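Local structure of alkaline phosphatase (Thermus thermophilus, 7KWD) at residues N30-G35 / N457-R462. The protein probably hydrolyses phosphate monoesters as a homodimeric alkaline phosphatase that uses zinc and magnesium ions. Sequence-based numbering, arbitrary orientation.
Sequences NQPSLG and NTHVFR
The amide of Q31 stacks on the guanidinium of R462, their planes 9° apart and Q31 NE2 sitting 3.4 Å above the centre of the guanidinium face, while H459 takes one polar partner at each of its two ring nitrogens. P32 O and R462 NH1 both lie at the edge of the imidazole, in its plane, and N30 O stands over one face, 4.4 Å from H459 CG. In this alkaline phosphatase fold the contact fastens the irregular N-terminal loop 30-35, which precedes strand 40-46, to the beginning of helix 459-468, away from the metal centres.

The cross-segment hydrogen bond runs from H459 NE2 to P32 O at 2.8 Å, with an N-H...O angle of 160° and the acceptor only 2° out of the ring plane. The CA-CB bond of H459 points toward the loop, and CG is anti to the backbone N. P32 packs on the same end of the imidazole, its CD 3.5 Å from H459 NE2.

ND1 is the acceptor for R462 NH1, three residues on within the helix, in a bond of 3.2 Å, consistent with a neutral ring whose proton is on NE2. This bond probably restrains the rotation of both groups and holds the guanidinium where the Q31 amide can lie over it. The stack itself is not a hydrogen bond; OE1 lies 3.4 Å from R462 NE, but at a poor angle, and NE2 of Q31 instead bonds to L28 O.

Around this site, N30 ND2 bonds to L452 O and L454 O, and E466, farther along the helix, accepts the backbone N-H groups of L34 and G35. On the aliphatic part of Q31, CB reaches H459 ND1 at 3.7 Å.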
loop_
_atom_site.group_PDB
_atom_site.type_symbol
_atom_site.label_atom_id
_atom_site.label_comp_id
_atom_site.label_asym_id
_atom_site.label_seq_id
_atom_site.Cartn_x
_atom_site.Cartn_y
_atom_site.Cartn_z
ATOM N N ASN A 30 17.140 -11.401 5.201
ATOM C CA ASN A 30 16.779 -11.807 3.845
ATOM C C ASN A 30 17.595 -10.941 2.900
ATOM O O ASN A 30 17.243 -9.787 2.646
ATOM C CB ASN A 30 15.289 -11.646 3.581
ATOM C CG ASN A 30 14.925 -11.999 2.151
ATOM O OD1 ASN A 30 15.541 -12.875 1.547
ATOM N ND2 ASN A 30 13.938 -11.320 1.600
ATOM N N GLN A 31 18.724 -11.473 2.431
ATOM C CA GLN A 31 19.743 -10.721 1.701
ATOM C C GLN A 31 20.039 -11.426 0.389
ATOM O O GLN A 31 21.158 -11.911 0.152
ATOM C CB GLN A 31 21.008 -10.563 2.555
ATOM C CG GLN A 31 20.729 -9.714 3.780
ATOM C CD GLN A 31 21.955 -9.350 4.596
ATOM O OE1 GLN A 31 23.103 -9.498 4.169
ATOM N NE2 GLN A 31 21.702 -8.845 5.795
ATOM N N PRO A 32 19.070 -11.472 -0.499
ATOM C CA PRO A 32 19.253 -12.227 -1.736
ATOM C C PRO A 32 20.313 -11.608 -2.619
ATOM O O PRO A 32 20.449 -10.389 -2.707
ATOM C CB PRO A 32 17.865 -12.168 -2.401
ATOM C CG PRO A 32 17.259 -10.931 -1.840
ATOM C CD PRO A 32 17.718 -10.887 -0.408
ATOM N N SER A 33 21.033 -12.476 -3.306
ATOM C CA SER A 33 22.127 -12.117 -4.185
ATOM C C SER A 33 21.624 -11.910 -5.593
ATOM O O SER A 33 20.663 -12.555 -6.029
ATOM C CB SER A 33 23.183 -13.239 -4.205
ATOM O OG SER A 33 23.912 -13.261 -2.982
ATOM N N LEU A 34 22.292 -10.994 -6.305
ATOM C CA LEU A 34 22.071 -10.860 -7.740
ATOM C C LEU A 34 22.603 -12.063 -8.501
ATOM O O LEU A 34 21.968 -12.534 -9.452
ATOM C CB LEU A 34 22.758 -9.607 -8.251
ATOM C CG LEU A 34 22.197 -8.236 -7.863
ATOM C CD1 LEU A 34 23.148 -7.152 -8.405
ATOM C CD2 LEU A 34 20.762 -8.061 -8.401
ATOM N N GLY A 35 23.777 -12.547 -8.129
ATOM C CA GLY A 35 24.436 -13.579 -8.912
ATOM C C GLY A 35 24.958 -13.130 -10.257
ATOM O O GLY A 35 25.263 -13.974 -11.082
ATOM N N ASN A 457 15.464 -1.975 3.518
ATOM C CA ASN A 457 15.943 -0.992 2.552
ATOM C C ASN A 457 17.471 -0.972 2.499
ATOM O O ASN A 457 18.051 -0.679 1.440
ATOM C CB ASN A 457 15.322 0.386 2.824
ATOM C CG ASN A 457 15.571 0.947 4.229
ATOM O OD1 ASN A 457 16.204 0.340 5.099
ATOM N ND2 ASN A 457 15.053 2.143 4.441
ATOM N N THR A 458 18.143 -1.365 3.586
ATOM C CA THR A 458 19.601 -1.392 3.539
ATOM C C THR A 458 20.116 -2.417 2.542
ATOM O O THR A 458 21.285 -2.376 2.160
ATOM C CB THR A 458 20.219 -1.721 4.899
ATOM O OG1 THR A 458 19.629 -2.915 5.446
ATOM C CG2 THR A 458 19.994 -0.548 5.853
ATOM N N HIS A 459 19.278 -3.347 2.118
ATOM C CA HIS A 459 19.763 -4.338 1.169
ATOM C C HIS A 459 20.030 -3.728 -0.196
ATOM O O HIS A 459 20.803 -4.291 -0.989
ATOM C CB HIS A 459 18.784 -5.479 1.033
ATOM C CG HIS A 459 19.379 -6.669 0.370
ATOM N ND1 HIS A 459 20.496 -7.306 0.866
ATOM C CD2 HIS A 459 19.066 -7.294 -0.786
ATOM C CE1 HIS A 459 20.820 -8.298 0.059
ATOM N NE2 HIS A 459 19.963 -8.318 -0.944
ATOM N N VAL A 460 19.415 -2.577 -0.492
ATOM C CA VAL A 460 19.716 -1.939 -1.757
ATOM C C VAL A 460 21.202 -1.605 -1.831
ATOM O O VAL A 460 21.838 -1.757 -2.890
ATOM C CB VAL A 460 18.826 -0.709 -1.968
ATOM C CG1 VAL A 460 19.390 0.062 -3.115
ATOM C CG2 VAL A 460 17.391 -1.176 -2.188
ATOM N N PHE A 461 21.794 -1.203 -0.702
ATOM C CA PHE A 461 23.239 -0.996 -0.648
ATOM C C PHE A 461 24.012 -2.256 -1.032
ATOM O O PHE A 461 24.936 -2.203 -1.843
ATOM C CB PHE A 461 23.627 -0.552 0.755
ATOM C CG PHE A 461 25.104 -0.311 0.940
ATOM C CD1 PHE A 461 25.710 0.815 0.402
ATOM C CD2 PHE A 461 25.882 -1.217 1.654
ATOM C CE1 PHE A 461 27.059 1.055 0.588
ATOM C CE2 PHE A 461 27.230 -0.996 1.826
ATOM C CZ PHE A 461 27.820 0.147 1.304
ATOM N N ARG A 462 23.629 -3.411 -0.467
ATOM C CA ARG A 462 24.308 -4.660 -0.803
ATOM C C ARG A 462 24.154 -5.022 -2.271
ATOM O O ARG A 462 25.107 -5.498 -2.906
ATOM C CB ARG A 462 23.777 -5.786 0.085
ATOM C CG ARG A 462 24.144 -5.532 1.524
ATOM C CD ARG A 462 23.879 -6.717 2.425
ATOM N NE ARG A 462 23.759 -6.216 3.776
ATOM C CZ ARG A 462 22.603 -5.839 4.304
ATOM N NH1 ARG A 462 21.488 -5.957 3.590
ATOM N NH2 ARG A 462 22.571 -5.355 5.532
#